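PDB 4C65: ochratoxinase from Aspergillus niger, which uses zinc to hydrolyse ochratoxin A to ochratoxin alpha and L-phenylalanine, acting as a carboxypeptidase with a preference for C-terminal aromatic residues. Local coordinates for residues Q348-I362 and E396-P408. Residues are numbered along the deposited sequence; the frame is centred on the assembly and turned at random.
Sequences QFAVERGGMTPLEAI and ENPLEDIKVFQEP
Helix 344-354 and helix 358-365 meet the loop 396-408 at two points, where the CA atoms of Gln348 and Ile402 lie 5.8 Å apart and those of Pro358 and Leu399 5.2 Å. Two consecutive helices of the two-domain amidohydrolase fold, a twisted TIM barrel with a smaller beta-sandwich, here pack on the connection between strands 391-394 and 411-416, away from the zinc site. Gly355, the first residue past the first helix to leave helical angles, has positive phi. Thr357 and Glu360 form a capping box that starts the second.

Ile402 reaches both helices. Its CG1 is roughly anti to the backbone N (chi1 -157°), and CD1 beyond it meets the second helix, 4.0 Å from Pro358 CB and near Ala361 CB. CG2 turns to the first helix and rests 3.7 Å from Gln348 CA. Val351 CG2 touches Ile402 CG1 and CG2, the two side chains running past each other in opposite directions.

Ile362 is buried. Its CD1 lies 3.9 Å from both Pro398 CG and Leu399 CD2. The same methyl reaches the edge of the Phe405 ring, near the ring plane. Leu399 CD2 also touches Leu359 CD1. Beyond the contact, Met62 of strand 60-67 packs on both Ile362 and Phe405.

Two Asx turns shape the loop: Asn397 OD1 accepts from Leu399 N, and Asp401 OD1 from Lys403 N. Lys403 extends across Gln348 and Glu352. Its CE comes 3.5 Å from Glu352 OE2, but NZ stays beyond salt-bridge range.

One hydrogen bond joins the segments. Gln406 NE2 donates to Gln348 OE1 at 2.7 Å, nearly straight at 168°, with the two amide planes only 16° apart and the donor in the Gln348 carbonyl plane.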
loop_
_atom_site.group_PDB
_atom_site.type_symbol
_atom_site.label_atom_id
_atom_site.label_comp_id
_atom_site.label_asym_id
_atom_site.label_seq_id
_atom_site.Cartn_x
_atom_site.Cartn_y
_atom_site.Cartn_z
ATOM N N GLN A 348 21.467 26.275 -38.967
ATOM C CA GLN A 348 21.716 25.854 -40.330
ATOM C C GLN A 348 20.420 25.439 -41.035
ATOM O O GLN A 348 20.150 25.870 -42.142
ATOM C CB GLN A 348 22.697 24.697 -40.337
ATOM C CG GLN A 348 22.894 24.108 -41.706
ATOM C CD GLN A 348 23.983 23.057 -41.751
ATOM O OE1 GLN A 348 24.955 23.086 -40.999
ATOM N NE2 GLN A 348 23.867 22.167 -42.717
ATOM N N PHE A 349 19.590 24.661 -40.347
ATOM C CA PHE A 349 18.361 24.196 -40.942
ATOM C C PHE A 349 17.342 25.296 -41.091
ATOM O O PHE A 349 16.583 25.285 -42.046
ATOM C CB PHE A 349 17.774 23.008 -40.165
ATOM C CG PHE A 349 18.685 21.804 -40.109
ATOM C CD1 PHE A 349 19.347 21.364 -41.240
ATOM C CD2 PHE A 349 18.848 21.094 -38.919
ATOM C CE1 PHE A 349 20.167 20.257 -41.187
ATOM C CE2 PHE A 349 19.678 19.993 -38.856
ATOM C CZ PHE A 349 20.334 19.572 -39.993
ATOM N N ALA A 350 17.328 26.254 -40.170
ATOM C CA ALA A 350 16.467 27.423 -40.314
ATOM C C ALA A 350 16.729 28.153 -41.639
ATOM O O ALA A 350 15.793 28.584 -42.327
ATOM C CB ALA A 350 16.671 28.363 -39.156
ATOM N N VAL A 351 18.005 28.252 -42.014
ATOM C CA VAL A 351 18.388 28.886 -43.261
ATOM C C VAL A 351 18.172 27.943 -44.442
ATOM O O VAL A 351 17.429 28.258 -45.365
ATOM C CB VAL A 351 19.868 29.363 -43.225
ATOM C CG1 VAL A 351 20.319 29.895 -44.580
ATOM C CG2 VAL A 351 20.057 30.416 -42.138
ATOM N N GLU A 352 18.802 26.779 -44.391
ATOM C CA GLU A 352 18.887 25.890 -45.559
ATOM C C GLU A 352 17.652 25.035 -45.836
ATOM O O GLU A 352 17.473 24.577 -46.944
ATOM C CB GLU A 352 20.116 24.988 -45.438
ATOM C CG GLU A 352 21.419 25.777 -45.440
ATOM C CD GLU A 352 22.662 24.917 -45.325
ATOM O OE1 GLU A 352 22.558 23.676 -45.375
ATOM O OE2 GLU A 352 23.768 25.495 -45.198
ATOM N N ARG A 353 16.812 24.820 -44.831
ATOM C CA ARG A 353 15.553 24.115 -45.005
ATOM C C ARG A 353 14.363 25.064 -44.908
ATOM O O ARG A 353 13.440 25.001 -45.710
ATOM C CB ARG A 353 15.393 23.038 -43.940
ATOM C CG ARG A 353 16.345 21.878 -44.041
ATOM C CD ARG A 353 15.938 20.916 -45.142
ATOM N NE ARG A 353 17.113 20.267 -45.732
ATOM C CZ ARG A 353 17.213 19.016 -46.204
ATOM N NH1 ARG A 353 16.179 18.151 -46.196
ATOM N NH2 ARG A 353 18.387 18.600 -46.710
ATOM N N GLY A 354 14.362 25.915 -43.897
ATOM C CA GLY A 354 13.246 26.822 -43.669
ATOM C C GLY A 354 13.188 27.951 -44.670
ATOM O O GLY A 354 12.114 28.391 -45.051
ATOM N N GLY A 355 14.358 28.419 -45.086
ATOM C CA GLY A 355 14.456 29.538 -46.002
ATOM C C GLY A 355 14.624 30.879 -45.306
ATOM O O GLY A 355 14.427 31.931 -45.924
ATOM N N MET A 356 14.988 30.856 -44.019
ATOM C CA MET A 356 15.324 32.092 -43.295
ATOM C C MET A 356 16.619 32.696 -43.808
ATOM O O MET A 356 17.477 31.980 -44.321
ATOM C CB MET A 356 15.505 31.812 -41.810
ATOM C CG MET A 356 14.215 31.477 -41.085
ATOM S SD MET A 356 14.432 31.636 -39.312
ATOM C CE MET A 356 12.872 31.013 -38.716
ATOM N N THR A 357 16.749 34.011 -43.692
ATOM C CA THR A 357 18.055 34.652 -43.843
ATOM C C THR A 357 18.853 34.313 -42.596
ATOM O O THR A 357 18.274 34.000 -41.558
ATOM C CB THR A 357 17.955 36.189 -43.967
ATOM O OG1 THR A 357 17.295 36.714 -42.812
ATOM C CG2 THR A 357 17.184 36.600 -45.220
ATOM N N PRO A 358 20.180 34.332 -42.698
ATOM C CA PRO A 358 20.952 34.153 -41.485
ATOM C C PRO A 358 20.524 35.108 -40.366
ATOM O O PRO A 358 20.484 34.717 -39.208
ATOM C CB PRO A 358 22.382 34.426 -41.946
ATOM C CG PRO A 358 22.394 34.006 -43.384
ATOM C CD PRO A 358 21.031 34.360 -43.904
ATOM N N LEU A 359 20.205 36.351 -40.724
ATOM C CA LEU A 359 19.775 37.339 -39.733
ATOM C C LEU A 359 18.441 36.947 -39.073
ATOM O O LEU A 359 18.268 37.113 -37.860
ATOM C CB LEU A 359 19.669 38.726 -40.366
ATOM C CG LEU A 359 19.508 39.915 -39.422
ATOM C CD1 LEU A 359 20.701 40.052 -38.495
ATOM C CD2 LEU A 359 19.343 41.160 -40.255
ATOM N N GLU A 360 17.512 36.412 -39.865
ATOM C CA GLU A 360 16.241 35.909 -39.313
ATOM C C GLU A 360 16.443 34.687 -38.434
ATOM O O GLU A 360 15.790 34.546 -37.397
ATOM C CB GLU A 360 15.270 35.575 -40.430
ATOM C CG GLU A 360 14.650 36.800 -41.092
ATOM C CD GLU A 360 14.029 36.476 -42.452
ATOM O OE1 GLU A 360 14.104 35.334 -42.938
ATOM O OE2 GLU A 360 13.484 37.390 -43.087
ATOM N N ALA A 361 17.356 33.812 -38.842
ATOM C CA ALA A 361 17.684 32.625 -38.064
ATOM C C ALA A 361 18.205 33.005 -36.689
ATOM O O ALA A 361 17.797 32.430 -35.676
ATOM C CB ALA A 361 18.708 31.775 -38.792
ATOM N N ILE A 362 19.083 33.989 -36.663
ATOM C CA ILE A 362 19.626 34.491 -35.405
ATOM C C ILE A 362 18.549 35.108 -34.529
ATOM O O ILE A 362 18.550 34.905 -33.324
ATOM C CB ILE A 362 20.787 35.471 -35.655
ATOM C CG1 ILE A 362 22.026 34.669 -36.101
ATOM C CG2 ILE A 362 21.105 36.288 -34.402
ATOM C CD1 ILE A 362 23.187 35.509 -36.579
ATOM N N GLU A 396 34.179 35.129 -36.314
ATOM C CA GLU A 396 33.734 35.366 -37.698
ATOM C C GLU A 396 32.272 35.747 -37.771
ATOM O O GLU A 396 31.508 35.526 -36.846
ATOM C CB GLU A 396 33.972 34.156 -38.601
ATOM C CG GLU A 396 35.445 34.052 -39.082
ATOM C CD GLU A 396 36.249 32.873 -38.574
ATOM O OE1 GLU A 396 35.666 31.891 -38.040
ATOM O OE2 GLU A 396 37.496 32.922 -38.782
ATOM N N ASN A 397 31.905 36.332 -38.902
ATOM C CA ASN A 397 30.570 36.867 -39.132
ATOM C C ASN A 397 29.597 35.758 -39.537
ATOM O O ASN A 397 29.687 35.232 -40.641
ATOM C CB ASN A 397 30.629 37.938 -40.218
ATOM C CG ASN A 397 29.289 38.556 -40.505
ATOM O OD1 ASN A 397 28.292 38.279 -39.837
ATOM N ND2 ASN A 397 29.239 39.355 -41.540
ATOM N N PRO A 398 28.668 35.402 -38.632
ATOM C CA PRO A 398 27.750 34.323 -38.912
ATOM C C PRO A 398 26.764 34.636 -40.041
ATOM O O PRO A 398 26.199 33.718 -40.614
ATOM C CB PRO A 398 27.036 34.129 -37.579
ATOM C CG PRO A 398 27.058 35.475 -36.950
ATOM C CD PRO A 398 28.370 36.068 -37.346
ATOM N N LEU A 399 26.581 35.914 -40.370
ATOM C CA LEU A 399 25.676 36.316 -41.442
ATOM C C LEU A 399 26.226 35.933 -42.807
ATOM O O LEU A 399 25.457 35.813 -43.753
ATOM C CB LEU A 399 25.421 37.823 -41.395
ATOM C CG LEU A 399 24.902 38.370 -40.072
ATOM C CD1 LEU A 399 24.778 39.875 -40.149
ATOM C CD2 LEU A 399 23.569 37.744 -39.714
ATOM N N GLU A 400 27.547 35.742 -42.887
ATOM C CA GLU A 400 28.220 35.252 -44.115
ATOM C C GLU A 400 28.167 33.753 -44.164
ATOM O O GLU A 400 28.259 33.193 -45.236
ATOM C CB GLU A 400 29.752 35.527 -44.164
ATOM C CG GLU A 400 30.323 36.185 -45.402
ATOM C CD GLU A 400 30.528 37.634 -45.123
ATOM O OE1 GLU A 400 31.402 37.920 -44.269
ATOM O OE2 GLU A 400 29.814 38.470 -45.696
ATOM N N ASP A 401 28.099 33.097 -43.005
ATOM C CA ASP A 401 28.050 31.634 -42.931
ATOM C C ASP A 401 27.448 31.203 -41.604
ATOM O O ASP A 401 28.100 31.258 -40.553
ATOM C CB ASP A 401 29.455 31.042 -43.108
ATOM C CG ASP A 401 29.466 29.511 -43.137
ATOM O OD1 ASP A 401 28.400 28.864 -43.274
ATOM O OD2 ASP A 401 30.577 28.947 -43.027
ATOM N N ILE A 402 26.209 30.725 -41.661
ATOM C CA ILE A 402 25.493 30.315 -40.460
ATOM C C ILE A 402 26.120 29.098 -39.751
ATOM O O ILE A 402 25.893 28.885 -38.569
ATOM C CB ILE A 402 24.000 30.072 -40.768
ATOM C CG1 ILE A 402 23.151 30.202 -39.503
ATOM C CG2 ILE A 402 23.774 28.737 -41.464
ATOM C CD1 ILE A 402 22.906 31.642 -39.082
ATOM N N LYS A 403 26.934 28.332 -40.467
ATOM C CA LYS A 403 27.627 27.184 -39.893
ATOM C C LYS A 403 28.767 27.560 -38.941
ATOM O O LYS A 403 29.379 26.690 -38.330
ATOM C CB LYS A 403 28.209 26.306 -41.000
ATOM C CG LYS A 403 27.179 25.706 -41.921
ATOM C CD LYS A 403 27.844 24.771 -42.916
ATOM C CE LYS A 403 26.868 24.397 -43.994
ATOM N NZ LYS A 403 27.554 23.691 -45.094
ATOM N N VAL A 404 29.093 28.844 -38.863
ATOM C CA VAL A 404 30.154 29.300 -37.971
ATOM C C VAL A 404 29.889 28.860 -36.525
ATOM O O VAL A 404 30.813 28.457 -35.810
ATOM C CB VAL A 404 30.326 30.832 -38.074
ATOM C CG1 VAL A 404 31.143 31.363 -36.912
ATOM C CG2 VAL A 404 31.027 31.190 -39.388
ATOM N N PHE A 405 28.617 28.881 -36.127
ATOM C CA PHE A 405 28.212 28.460 -34.791
ATOM C C PHE A 405 28.547 26.996 -34.467
ATOM O O PHE A 405 28.566 26.604 -33.313
ATOM C CB PHE A 405 26.720 28.664 -34.612
ATOM C CG PHE A 405 26.295 30.090 -34.643
ATOM C CD1 PHE A 405 26.614 30.942 -33.608
ATOM C CD2 PHE A 405 25.542 30.574 -35.693
ATOM C CE1 PHE A 405 26.207 32.265 -33.624
ATOM C CE2 PHE A 405 25.132 31.896 -35.723
ATOM C CZ PHE A 405 25.470 32.744 -34.690
ATOM N N GLN A 406 28.816 26.189 -35.482
ATOM C CA GLN A 406 29.159 24.788 -35.261
ATOM C C GLN A 406 30.619 24.563 -34.860
ATOM O O GLN A 406 30.992 23.428 -34.571
ATOM C CB GLN A 406 28.803 23.949 -36.494
ATOM C CG GLN A 406 27.295 23.810 -36.673
ATOM C CD GLN A 406 26.935 23.267 -38.025
ATOM O OE1 GLN A 406 27.525 22.294 -38.483
ATOM N NE2 GLN A 406 25.989 23.903 -38.689
ATOM N N GLU A 407 31.434 25.611 -34.856
ATOM C CA GLU A 407 32.763 25.507 -34.292
ATOM C C GLU A 407 32.785 26.274 -32.953
ATOM O O GLU A 407 32.790 27.504 -32.959
ATOM C CB GLU A 407 33.806 26.026 -35.275
ATOM C CG GLU A 407 35.228 26.048 -34.718
ATOM C CD GLU A 407 35.668 24.738 -34.048
ATOM O OE1 GLU A 407 36.119 23.831 -34.778
ATOM O OE2 GLU A 407 35.581 24.618 -32.798
ATOM N N PRO A 408 32.792 25.547 -31.795
ATOM C CA PRO A 408 32.816 26.232 -30.475
ATOM C C PRO A 408 34.006 27.191 -30.252
ATOM O O PRO A 408 33.849 28.171 -29.528
ATOM C CB PRO A 408 32.896 25.084 -29.453
ATOM C CG PRO A 408 32.581 23.824 -30.179
ATOM C CD PRO A 408 32.766 24.073 -31.655
#